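Local coordinates for protein thin, isoform D (Drosophila melanogaster, PDB 6XG7) that probably acts as a zinc-binding ubiquitin-protein transferase, of which this chain is the NHL-repeat beta-propeller, a domain likely to engage partner proteins, at residues R127-Q132 with G137-P142; V163-S168 with G174-C179; L26-Q31 with G292-C297; S58-D63 with V98-I103. One frame throughout, in Å; residues are numbered along the deposited sequence.

Interaction 1. Residues R127-Q132 with G137-P142; sequences RAFGSQ and GKFNYP
In the blade-to-blade connection of this NHL propeller, where the chain leaves the outermost strand 125-129 and heads for the innermost strand of the next blade, S131 and Q132 run alongside K138, F139 and N140, in roughly the same direction. A single backbone bridge fixes the pairing: F139 N donates to S131 O at 2.9 Å, nearly straight at 163°. Beside it Q132 CA makes a CH...O contact with F139 O (3.2 Å). The amides of Q132 and N140 close the outer end. Q132 CG stands anti to the backbone N (chi1 -172°) and the chain bends at chi2, delivering NE2 to N140 OD1 at 2.8 Å, in the carbonyl plane on a lone pair. N140 ND2 is held in turn by N160. A leucine in place of N140 would probably leave both Q132 NE2 and N160 OD1 without their mate and let the glutamine end swing. K138 lies extended alongside S131, its CE 3.7 Å from S131 OG, while F139 CE2 brings the ring edge to F129 O, in plane, at 4.0 Å and P142 CB covers one face. Because N140 accepts from one side chain and donates to another, its amide orientation is likely to be fixed.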
loop_
_atom_site.group_PDB
_atom_site.type_symbol
_atom_site.label_atom_id
_atom_site.label_comp_id
_atom_site.label_asym_id
_atom_site.label_seq_id
_atom_site.Cartn_x
_atom_site.Cartn_y
_atom_site.Cartn_z
ATOM N N ARG A 127 -5.027 19.465 4.401
ATOM C CA ARG A 127 -6.376 19.409 3.858
ATOM C C ARG A 127 -6.931 18.003 3.980
ATOM O O ARG A 127 -6.191 17.015 4.054
ATOM C CB ARG A 127 -6.417 19.842 2.393
ATOM C CG ARG A 127 -5.697 18.915 1.449
ATOM C CD ARG A 127 -5.758 19.433 0.020
ATOM N NE ARG A 127 -4.972 20.656 -0.139
ATOM C CZ ARG A 127 -3.678 20.693 -0.451
ATOM N NH1 ARG A 127 -2.989 19.575 -0.658
ATOM N NH2 ARG A 127 -3.072 21.863 -0.553
ATOM N N ALA A 128 -8.256 17.932 3.948
ATOM C CA ALA A 128 -8.996 16.688 3.882
ATOM C C ALA A 128 -9.983 16.786 2.735
ATOM O O ALA A 128 -10.509 17.861 2.434
ATOM C CB ALA A 128 -9.764 16.393 5.182
ATOM N N PHE A 129 -10.220 15.663 2.071
ATOM C CA PHE A 129 -11.258 15.618 1.058
ATOM C C PHE A 129 -11.957 14.277 1.110
ATOM O O PHE A 129 -11.348 13.248 1.427
ATOM C CB PHE A 129 -10.755 15.953 -0.354
ATOM C CG PHE A 129 -9.680 15.024 -0.893
ATOM C CD1 PHE A 129 -8.334 15.265 -0.652
ATOM C CD2 PHE A 129 -10.023 13.952 -1.694
ATOM C CE1 PHE A 129 -7.352 14.433 -1.189
ATOM C CE2 PHE A 129 -9.048 13.125 -2.231
ATOM C CZ PHE A 129 -7.720 13.361 -1.979
ATOM N N GLY A 130 -13.240 14.308 0.803
ATOM C CA GLY A 130 -14.056 13.119 0.758
ATOM C C GLY A 130 -14.945 12.970 1.981
ATOM O O GLY A 130 -14.700 13.536 3.049
ATOM N N SER A 131 -16.021 12.219 1.788
ATOM C CA SER A 131 -16.899 11.782 2.858
ATOM C C SER A 131 -17.561 10.497 2.379
ATOM O O SER A 131 -17.359 10.063 1.241
ATOM C CB SER A 131 -17.928 12.858 3.224
ATOM O OG SER A 131 -18.749 13.179 2.115
ATOM N N GLN A 132 -18.351 9.888 3.252
ATOM C CA GLN A 132 -18.911 8.578 2.958
ATOM C C GLN A 132 -20.005 8.664 1.897
ATOM O O GLN A 132 -20.911 9.498 1.988
ATOM C CB GLN A 132 -19.447 7.944 4.242
ATOM C CG GLN A 132 -19.878 6.511 4.068
ATOM C CD GLN A 132 -21.348 6.389 3.780
ATOM O OE1 GLN A 132 -22.159 7.063 4.403
ATOM N NE2 GLN A 132 -21.703 5.530 2.840
ATOM N N GLY A 137 -15.896 11.545 -5.734
ATOM C CA GLY A 137 -15.254 12.208 -4.617
ATOM C C GLY A 137 -15.710 11.756 -3.251
ATOM O O GLY A 137 -15.218 12.280 -2.250
ATOM N N LYS A 138 -16.647 10.819 -3.175
ATOM C CA LYS A 138 -17.043 10.194 -1.928
ATOM C C LYS A 138 -16.581 8.745 -1.936
ATOM O O LYS A 138 -16.393 8.146 -2.999
ATOM C CB LYS A 138 -18.550 10.293 -1.749
ATOM C CG LYS A 138 -19.028 11.731 -1.531
ATOM C CD LYS A 138 -20.450 11.789 -1.062
ATOM C CE LYS A 138 -20.886 13.233 -0.900
ATOM N NZ LYS A 138 -22.283 13.299 -0.412
ATOM N N PHE A 139 -16.389 8.192 -0.741
ATOM C CA PHE A 139 -15.784 6.882 -0.572
ATOM C C PHE A 139 -16.642 5.971 0.297
ATOM O O PHE A 139 -17.390 6.408 1.178
ATOM C CB PHE A 139 -14.419 6.971 0.119
ATOM C CG PHE A 139 -13.443 7.901 -0.547
ATOM C CD1 PHE A 139 -12.791 7.508 -1.689
ATOM C CD2 PHE A 139 -13.169 9.143 -0.030
ATOM C CE1 PHE A 139 -11.873 8.343 -2.317
ATOM C CE2 PHE A 139 -12.258 9.982 -0.643
ATOM C CZ PHE A 139 -11.611 9.570 -1.804
ATOM N N ASN A 140 -16.452 4.678 0.090
ATOM C CA ASN A 140 -16.876 3.671 1.061
ATOM C C ASN A 140 -15.637 2.850 1.384
ATOM O O ASN A 140 -15.332 1.868 0.705
ATOM C CB ASN A 140 -18.021 2.803 0.551
ATOM C CG ASN A 140 -19.374 3.444 0.751
ATOM O OD1 ASN A 140 -19.739 3.812 1.862
ATOM N ND2 ASN A 140 -20.139 3.552 -0.326
ATOM N N TYR A 141 -14.937 3.275 2.430
ATOM C CA TYR A 141 -13.747 2.635 2.982
ATOM C C TYR A 141 -12.562 2.812 2.042
ATOM O O TYR A 141 -12.102 1.851 1.408
ATOM C CB TYR A 141 -13.967 1.154 3.313
ATOM C CG TYR A 141 -15.177 0.948 4.176
ATOM C CD1 TYR A 141 -15.149 1.161 5.562
ATOM C CD2 TYR A 141 -16.376 0.560 3.613
ATOM C CE1 TYR A 141 -16.286 0.989 6.345
ATOM C CE2 TYR A 141 -17.513 0.401 4.376
ATOM C CZ TYR A 141 -17.466 0.606 5.730
ATOM O OH TYR A 141 -18.619 0.428 6.448
ATOM N N PRO A 142 -12.035 4.026 1.926
ATOM C CA PRO A 142 -10.788 4.193 1.176
ATOM C C PRO A 142 -9.683 3.423 1.872
ATOM O O PRO A 142 -9.559 3.451 3.098
ATOM C CB PRO A 142 -10.546 5.702 1.227
ATOM C CG PRO A 142 -11.153 6.129 2.522
ATOM C CD PRO A 142 -12.368 5.234 2.706
#

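Interaction 2. Residues V163-S168 with G174-C179; sequences VQVFQS and GKFGSC
Four backbone hydrogen bonds join V163 and V165 to F176 and G174. V163 and F176 form one antiparallel hydrogen-bonded pair, V163 N reaching F176 O at 2.8 Å and F176 N returning to V163 O at 3.0 Å. V165 and G174 repeat the pattern, V165 N to G174 O at 2.8 Å and the longer G174 N to V165 O at 3.2 Å. Q164 and K175 between them are a non-hydrogen-bonded pair, and K175 CA leans on V163 O in a CH...O contact.

The strands, with N-to-C directions 163° apart, are the hairpin of strands 162-166 and 172-179, the third and outermost strands of one propeller blade.

Apolar contacts occupy the sheet face that carries V163, V165 and F176. With CG placed between the backbone N and the carbonyl carbon (chi1 51°), the F176 ring lies alongside V163: V163 CB sits over one ring face in a CH-pi contact, 4.0 Å from the centroid and offset toward the rim, and V163 CG1 approaches F176 CZ at 3.7 Å. V165 CG2 touches CE2 obliquely. Cutting F176 back to an alanine would probably strip both valines of their ring partner and open a gap next to F213, whose ring meets that of F176.

On the other face Q164 CG and K175 CB lie side by side, 4.1 Å apart. Both polar ends serve the same loop: the Q164 amide bonds to the backbone of G137, and K175 NZ makes a salt bridge with D136.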
loop_
_atom_site.group_PDB
_atom_site.type_symbol
_atom_site.label_atom_id
_atom_site.label_comp_id
_atom_site.label_asym_id
_atom_site.label_seq_id
_atom_site.Cartn_x
_atom_site.Cartn_y
_atom_site.Cartn_z
ATOM N N VAL A 163 -11.270 2.654 -8.367
ATOM C CA VAL A 163 -10.181 3.580 -8.116
ATOM C C VAL A 163 -10.690 4.966 -8.460
ATOM O O VAL A 163 -11.310 5.162 -9.510
ATOM C CB VAL A 163 -8.963 3.217 -8.988
ATOM C CG1 VAL A 163 -7.880 4.260 -8.858
ATOM C CG2 VAL A 163 -8.432 1.859 -8.610
ATOM N N GLN A 164 -10.405 5.933 -7.602
ATOM C CA GLN A 164 -10.680 7.329 -7.894
ATOM C C GLN A 164 -9.366 8.097 -7.931
ATOM O O GLN A 164 -8.421 7.802 -7.189
ATOM C CB GLN A 164 -11.613 7.962 -6.870
ATOM C CG GLN A 164 -13.003 7.389 -6.828
ATOM C CD GLN A 164 -13.935 8.268 -6.035
ATOM O OE1 GLN A 164 -14.273 9.370 -6.466
ATOM N NE2 GLN A 164 -14.315 7.815 -4.850
ATOM N N VAL A 165 -9.315 9.089 -8.815
ATOM C CA VAL A 165 -8.121 9.875 -9.100
ATOM C C VAL A 165 -8.428 11.339 -8.814
ATOM O O VAL A 165 -9.477 11.859 -9.220
ATOM C CB VAL A 165 -7.644 9.697 -10.558
ATOM C CG1 VAL A 165 -6.316 10.402 -10.767
ATOM C CG2 VAL A 165 -7.543 8.211 -10.911
ATOM N N PHE A 166 -7.489 12.008 -8.138
ATOM C CA PHE A 166 -7.641 13.376 -7.671
ATOM C C PHE A 166 -6.380 14.165 -7.979
ATOM O O PHE A 166 -5.277 13.614 -8.036
ATOM C CB PHE A 166 -7.860 13.420 -6.142
ATOM C CG PHE A 166 -9.027 12.619 -5.696
ATOM C CD1 PHE A 166 -8.904 11.262 -5.444
ATOM C CD2 PHE A 166 -10.283 13.200 -5.581
ATOM C CE1 PHE A 166 -10.007 10.517 -5.071
ATOM C CE2 PHE A 166 -11.364 12.445 -5.206
ATOM C CZ PHE A 166 -11.224 11.110 -4.961
ATOM N N GLN A 167 -6.546 15.471 -8.138
ATOM C CA GLN A 167 -5.398 16.355 -8.056
ATOM C C GLN A 167 -4.856 16.357 -6.628
ATOM O O GLN A 167 -5.502 15.884 -5.684
ATOM C CB GLN A 167 -5.793 17.784 -8.433
ATOM C CG GLN A 167 -6.270 17.932 -9.855
ATOM C CD GLN A 167 -6.572 19.365 -10.200
ATOM O OE1 GLN A 167 -5.811 20.262 -9.853
ATOM N NE2 GLN A 167 -7.687 19.597 -10.880
ATOM N N SER A 168 -3.663 16.919 -6.458
ATOM C CA SER A 168 -3.044 16.901 -5.140
ATOM C C SER A 168 -3.842 17.699 -4.109
ATOM O O SER A 168 -3.645 17.486 -2.911
ATOM C CB SER A 168 -1.603 17.403 -5.218
ATOM O OG SER A 168 -1.578 18.785 -5.525
ATOM N N GLY A 174 -11.119 11.699 -12.017
ATOM C CA GLY A 174 -11.790 10.618 -12.719
ATOM C C GLY A 174 -11.810 9.360 -11.881
ATOM O O GLY A 174 -11.355 9.344 -10.740
ATOM N N LYS A 175 -12.364 8.298 -12.456
ATOM C CA LYS A 175 -12.506 7.047 -11.727
ATOM C C LYS A 175 -12.622 5.913 -12.728
ATOM O O LYS A 175 -12.946 6.132 -13.899
ATOM C CB LYS A 175 -13.739 7.070 -10.817
ATOM C CG LYS A 175 -15.074 7.126 -11.569
ATOM C CD LYS A 175 -16.256 7.199 -10.595
ATOM C CE LYS A 175 -17.613 7.116 -11.298
ATOM N NZ LYS A 175 -17.905 8.363 -12.035
ATOM N N PHE A 176 -12.366 4.698 -12.245
ATOM C CA PHE A 176 -12.551 3.505 -13.054
ATOM C C PHE A 176 -12.740 2.304 -12.142
ATOM O O PHE A 176 -12.314 2.308 -10.984
ATOM C CB PHE A 176 -11.415 3.283 -14.061
ATOM C CG PHE A 176 -10.042 3.329 -13.475
ATOM C CD1 PHE A 176 -9.429 2.175 -13.034
ATOM C CD2 PHE A 176 -9.334 4.517 -13.438
ATOM C CE1 PHE A 176 -8.138 2.218 -12.525
ATOM C CE2 PHE A 176 -8.062 4.569 -12.930
ATOM C CZ PHE A 176 -7.461 3.415 -12.466
ATOM N N GLY A 177 -13.410 1.301 -12.669
ATOM C CA GLY A 177 -13.642 0.065 -11.963
ATOM C C GLY A 177 -15.071 -0.049 -11.473
ATOM O O GLY A 177 -15.729 0.942 -11.124
ATOM N N SER A 178 -15.560 -1.283 -11.444
ATOM C CA SER A 178 -16.850 -1.591 -10.854
ATOM C C SER A 178 -16.858 -3.071 -10.502
ATOM O O SER A 178 -15.937 -3.820 -10.837
ATOM C CB SER A 178 -17.990 -1.211 -11.796
ATOM O OG SER A 178 -17.825 -1.848 -13.039
ATOM N N CYS A 179 -17.919 -3.483 -9.823
ATOM C CA CYS A 179 -17.983 -4.816 -9.243
ATOM C C CYS A 179 -17.964 -5.892 -10.319
ATOM O O CYS A 179 -18.596 -5.757 -11.372
ATOM C CB CYS A 179 -19.281 -4.951 -8.450
ATOM S SG CYS A 179 -20.776 -4.791 -9.479
#

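Interaction 3. Residues L26-Q31 with G292-C297; sequences LRKRQQ and GNILVC
No backbone pairing links K28 to the strand facing it; its CA stays 8.6 Å from that of I294, and the K28 side chain alone bridges the gap. That chain turns at chi2 (-66°) and then runs straight, so that its methylenes pass obliquely across the tip of I294, with K28 CG 3.9 Å and CE 4.0 Å from I294 CD1. NZ ends beside the turn at G292 and N293. It donates to G292 O at 3.1 Å from well above the carbonyl plane, not along a lone pair.

The segment 26-31 runs into strand 33-36, which pairs with strand 303-306 and so completes the blade containing strand 294-298: N-terminal and C-terminal strands share one sheet, the "Velcro" closure of beta-propellers.

A water extends the grip of the amine. K28 NZ donates to it at 2.9 Å, and the water donates a hydrogen bond to N293 OD1 at 2.7 Å. NZ also makes a salt bridge with F307 OXT, the chain's C-terminal carboxylate, so this buried ammonium has a carbonyl, a water and a negative charge around it. The side chains of I294 and K28 both also touch F270.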
loop_
_atom_site.group_PDB
_atom_site.type_symbol
_atom_site.label_atom_id
_atom_site.label_comp_id
_atom_site.label_asym_id
_atom_site.label_seq_id
_atom_site.Cartn_x
_atom_site.Cartn_y
_atom_site.Cartn_z
ATOM N N LEU A 26 16.442 -11.701 -6.697
ATOM C CA LEU A 26 16.549 -13.158 -6.638
ATOM C C LEU A 26 17.160 -13.648 -5.328
ATOM O O LEU A 26 16.895 -14.789 -4.925
ATOM C CB LEU A 26 17.321 -13.681 -7.841
ATOM C CG LEU A 26 16.523 -13.642 -9.150
ATOM C CD1 LEU A 26 17.420 -13.902 -10.352
ATOM C CD2 LEU A 26 15.384 -14.644 -9.114
ATOM N N ARG A 27 17.954 -12.814 -4.652
ATOM C CA ARG A 27 18.573 -13.182 -3.389
ATOM C C ARG A 27 17.643 -13.065 -2.186
ATOM O O ARG A 27 17.992 -13.576 -1.114
ATOM C CB ARG A 27 19.775 -12.274 -3.103
ATOM C CG ARG A 27 20.990 -12.481 -3.968
ATOM C CD ARG A 27 21.906 -11.302 -3.750
ATOM N NE ARG A 27 23.147 -11.365 -4.505
ATOM C CZ ARG A 27 23.987 -10.340 -4.607
ATOM N NH1 ARG A 27 23.702 -9.189 -4.003
ATOM N NH2 ARG A 27 25.107 -10.461 -5.302
ATOM N N LYS A 28 16.501 -12.391 -2.314
ATOM C CA LYS A 28 15.669 -12.099 -1.149
ATOM C C LYS A 28 15.177 -13.363 -0.460
ATOM O O LYS A 28 14.693 -14.296 -1.110
ATOM C CB LYS A 28 14.461 -11.263 -1.570
ATOM C CG LYS A 28 14.794 -9.911 -2.166
ATOM C CD LYS A 28 15.435 -8.983 -1.146
ATOM C CE LYS A 28 15.702 -7.601 -1.752
ATOM N NZ LYS A 28 16.657 -6.810 -0.950
ATOM N N ARG A 29 15.282 -13.376 0.872
ATOM C CA ARG A 29 14.744 -14.468 1.681
ATOM C C ARG A 29 14.893 -14.145 3.162
ATOM O O ARG A 29 13.925 -14.211 3.924
ATOM C CB ARG A 29 15.462 -15.784 1.360
ATOM C CG ARG A 29 14.867 -17.022 2.054
ATOM C CD ARG A 29 15.457 -18.323 1.499
ATOM N N GLN A 30 16.108 -13.797 3.577
ATOM C CA GLN A 30 16.422 -13.575 4.981
ATOM C C GLN A 30 16.127 -12.125 5.348
ATOM O O GLN A 30 16.609 -11.206 4.681
ATOM C CB GLN A 30 17.908 -13.878 5.188
ATOM C CG GLN A 30 18.539 -13.307 6.464
ATOM C CD GLN A 30 18.090 -14.030 7.719
ATOM O OE1 GLN A 30 17.204 -13.558 8.446
ATOM N NE2 GLN A 30 18.708 -15.174 7.988
ATOM N N GLN A 31 15.358 -11.904 6.412
ATOM C CA GLN A 31 15.107 -10.521 6.795
ATOM C C GLN A 31 16.389 -9.868 7.308
ATOM O O GLN A 31 17.243 -10.504 7.940
ATOM C CB GLN A 31 13.919 -10.370 7.764
ATOM C CG GLN A 31 14.196 -10.654 9.209
ATOM C CD GLN A 31 12.927 -10.749 10.058
ATOM O OE1 GLN A 31 11.902 -11.305 9.643
ATOM N NE2 GLN A 31 12.999 -10.203 11.251
ATOM N N GLY A 292 16.582 -1.251 -3.069
ATOM C CA GLY A 292 16.021 -2.562 -3.279
ATOM C C GLY A 292 15.588 -3.292 -2.025
ATOM O O GLY A 292 15.121 -4.424 -2.127
ATOM N N ASN A 293 15.699 -2.678 -0.848
ATOM C CA ASN A 293 15.174 -3.306 0.358
ATOM C C ASN A 293 13.651 -3.305 0.282
ATOM O O ASN A 293 13.037 -2.260 0.027
ATOM C CB ASN A 293 15.643 -2.552 1.600
ATOM C CG ASN A 293 17.110 -2.785 1.919
ATOM O OD1 ASN A 293 17.805 -3.556 1.258
ATOM N ND2 ASN A 293 17.590 -2.093 2.930
ATOM N N ILE A 294 13.045 -4.471 0.518
ATOM C CA ILE A 294 11.602 -4.655 0.479
ATOM C C ILE A 294 11.092 -4.579 1.912
ATOM O O ILE A 294 11.601 -5.280 2.796
ATOM C CB ILE A 294 11.246 -6.016 -0.140
ATOM C CG1 ILE A 294 11.786 -6.131 -1.559
ATOM C CG2 ILE A 294 9.730 -6.229 -0.130
ATOM C CD1 ILE A 294 11.731 -7.555 -2.085
ATOM N N LEU A 295 10.087 -3.737 2.141
ATOM C CA LEU A 295 9.470 -3.544 3.445
ATOM C C LEU A 295 8.089 -4.180 3.405
ATOM O O LEU A 295 7.338 -3.956 2.456
ATOM C CB LEU A 295 9.271 -2.054 3.760
ATOM C CG LEU A 295 10.347 -1.002 3.668
ATOM C CD1 LEU A 295 10.950 -0.956 2.329
ATOM C CD2 LEU A 295 9.701 0.329 4.009
ATOM N N VAL A 296 7.734 -4.890 4.468
ATOM C CA VAL A 296 6.512 -5.690 4.525
ATOM C C VAL A 296 5.829 -5.456 5.872
ATOM O O VAL A 296 6.467 -5.583 6.920
ATOM C CB VAL A 296 6.900 -7.181 4.346
ATOM C CG1 VAL A 296 5.713 -8.087 4.379
ATOM C CG2 VAL A 296 7.710 -7.400 3.037
ATOM N N CYS A 297 4.582 -5.098 5.838
ATOM C CA CYS A 297 3.795 -5.020 7.089
ATOM C C CYS A 297 3.028 -6.360 7.395
ATOM O O CYS A 297 2.276 -7.034 6.573
ATOM C CB CYS A 297 2.736 -3.980 6.860
ATOM S SG CYS A 297 1.773 -3.912 8.357
HETATM O O HOH W 1 18.381 -4.469 -1.250
#

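Interaction 4. Residues S58-D63 with V98-I103; sequences SIVVAD and VAVNRI
At the interface between two neighbouring blades of the six-bladed NHL propeller, V60 and A62 of one sheet face V98 and V100 of the next. Strand 58-63 is second from the inside of its blade and strand 98-100 is the innermost of its own; their directions differ by 153°, and the axes come no closer than 7.5 Å, too far for backbone pairing. What joins them is van der Waals packing, with no hydrogen bond across. On each strand alternate residues point into the interface, V60 and A62 from one side, V98 and V100 from the other, while V61 and A99 turn the opposite way.

V60 divides its two branches between the partners. CG1 meets V98 CG2 at 3.8 Å, and CG2 meets V100 CG2 at 4.1 Å; the V60 and V100 side chains both also rest on Y106, which belongs to the second strand of the V98 blade. V98 also reaches the backbone. Its CG1 lies between the backbone N and the carbonyl carbon (chi1 61°), and this torsion places the methyl against strand 58-63, 4.0 Å from both V60 O and A62 N. Next to this, A62 CB touches the same V98 CG1 methyl at 4.1 Å. V100 O accepts a hydrogen bond from a tetraethylene glycol, probably from the crystallisation liquor. In the turn that follows, N101 OD1 accepts from I103 N at 3.0 Å, an Asx turn.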
loop_
_atom_site.group_PDB
_atom_site.type_symbol
_atom_site.label_atom_id
_atom_site.label_comp_id
_atom_site.label_asym_id
_atom_site.label_seq_id
_atom_site.Cartn_x
_atom_site.Cartn_y
_atom_site.Cartn_z
ATOM N N SER A 58 13.094 6.726 4.372
ATOM C CA SER A 58 12.360 6.613 5.616
ATOM C C SER A 58 11.254 5.577 5.470
ATOM O O SER A 58 10.751 5.324 4.371
ATOM C CB SER A 58 11.765 7.961 5.989
ATOM O OG SER A 58 10.883 8.373 4.971
ATOM N N ILE A 59 10.899 4.967 6.595
ATOM C CA ILE A 59 9.895 3.914 6.672
ATOM C C ILE A 59 8.672 4.517 7.340
ATOM O O ILE A 59 8.733 4.947 8.500
ATOM C CB ILE A 59 10.411 2.717 7.487
ATOM C CG1 ILE A 59 11.652 2.129 6.827
ATOM C CG2 ILE A 59 9.307 1.674 7.669
ATOM C CD1 ILE A 59 12.376 1.078 7.675
ATOM N N VAL A 60 7.559 4.547 6.615
ATOM C CA VAL A 60 6.353 5.239 7.032
ATOM C C VAL A 60 5.257 4.194 7.220
ATOM O O VAL A 60 4.925 3.466 6.276
ATOM C CB VAL A 60 5.955 6.288 5.980
ATOM C CG1 VAL A 60 4.684 7.003 6.390
ATOM C CG2 VAL A 60 7.119 7.265 5.745
ATOM N N VAL A 61 4.690 4.125 8.431
ATOM C CA VAL A 61 3.784 3.042 8.808
ATOM C C VAL A 61 2.437 3.606 9.232
ATOM O O VAL A 61 2.370 4.471 10.107
ATOM C CB VAL A 61 4.373 2.182 9.940
ATOM C CG1 VAL A 61 3.445 0.987 10.256
ATOM C CG2 VAL A 61 5.777 1.711 9.587
ATOM N N ALA A 62 1.369 3.115 8.613
ATOM C CA ALA A 62 -0.003 3.395 9.045
ATOM C C ALA A 62 -0.322 2.444 10.195
ATOM O O ALA A 62 -0.615 1.264 9.986
ATOM C CB ALA A 62 -0.969 3.190 7.883
ATOM N N ASP A 63 -0.228 2.954 11.416
ATOM C CA ASP A 63 -0.382 2.163 12.642
ATOM C C ASP A 63 -1.864 2.209 13.022
ATOM O O ASP A 63 -2.303 2.942 13.901
ATOM C CB ASP A 63 0.525 2.742 13.720
ATOM C CG ASP A 63 0.534 1.925 14.970
ATOM O OD1 ASP A 63 0.028 0.789 14.922
ATOM O OD2 ASP A 63 1.063 2.448 15.982
ATOM N N VAL A 98 -1.155 4.603 3.336
ATOM C CA VAL A 98 -0.345 5.812 3.450
ATOM C C VAL A 98 0.598 5.864 2.260
ATOM O O VAL A 98 1.092 4.827 1.794
ATOM C CB VAL A 98 0.422 5.884 4.794
ATOM C CG1 VAL A 98 1.389 4.737 4.961
ATOM C CG2 VAL A 98 1.146 7.240 4.939
ATOM N N ALA A 99 0.843 7.081 1.778
ATOM C CA ALA A 99 1.799 7.340 0.710
ATOM C C ALA A 99 2.536 8.635 1.012
ATOM O O ALA A 99 2.053 9.477 1.767
ATOM C CB ALA A 99 1.109 7.455 -0.654
ATOM N N VAL A 100 3.706 8.792 0.400
ATOM C CA VAL A 100 4.458 10.036 0.443
ATOM C C VAL A 100 4.640 10.501 -0.990
ATOM O O VAL A 100 5.061 9.720 -1.844
ATOM C CB VAL A 100 5.812 9.883 1.164
ATOM C CG1 VAL A 100 6.489 11.252 1.262
ATOM C CG2 VAL A 100 5.631 9.282 2.548
ATOM N N ASN A 101 4.336 11.773 -1.255
ATOM C CA ASN A 101 4.411 12.265 -2.618
ATOM C C ASN A 101 5.771 12.902 -2.921
ATOM O O ASN A 101 6.698 12.906 -2.107
ATOM C CB ASN A 101 3.231 13.179 -2.950
ATOM C CG ASN A 101 3.340 14.556 -2.338
ATOM O OD1 ASN A 101 4.351 14.940 -1.735
ATOM N ND2 ASN A 101 2.291 15.339 -2.530
ATOM N N ARG A 102 5.874 13.460 -4.129
ATOM C CA ARG A 102 7.139 13.956 -4.653
ATOM C C ARG A 102 7.697 15.143 -3.878
ATOM O O ARG A 102 8.886 15.432 -3.999
ATOM C CB ARG A 102 6.956 14.358 -6.121
ATOM N N ILE A 103 6.885 15.846 -3.102
ATOM C CA ILE A 103 7.357 16.968 -2.297
ATOM C C ILE A 103 7.302 16.655 -0.802
ATOM O O ILE A 103 7.310 17.571 0.037
ATOM C CB ILE A 103 6.630 18.274 -2.649
ATOM C CG1 ILE A 103 5.108 18.104 -2.562
ATOM C CG2 ILE A 103 7.060 18.743 -4.031
ATOM C CD1 ILE A 103 4.361 19.418 -2.515
#

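Interactions 1 and 2 lie side by side, their centres 12 Å apart, interaction 1 at the passage out of the preceding blade, interaction 2 on the blade that follows. The amide of Q164 joins them, NE2 reaching K138 O and OE1 reaching G137 N, each at 2.8 Å, and the F129 and F166 rings pack with F129 CE2 3.5 Å from F166 CG. Interaction 3 lies across the propeller, about 33 Å from interaction 1 and 31 Å from interaction 2 between centres, and encloses all the others within the chain it closes. Interaction 4, nearer the middle of the ring, touches interaction 3 through L295 CD2 and I59 CG1, 3.9 Å apart, but does not touch the other two.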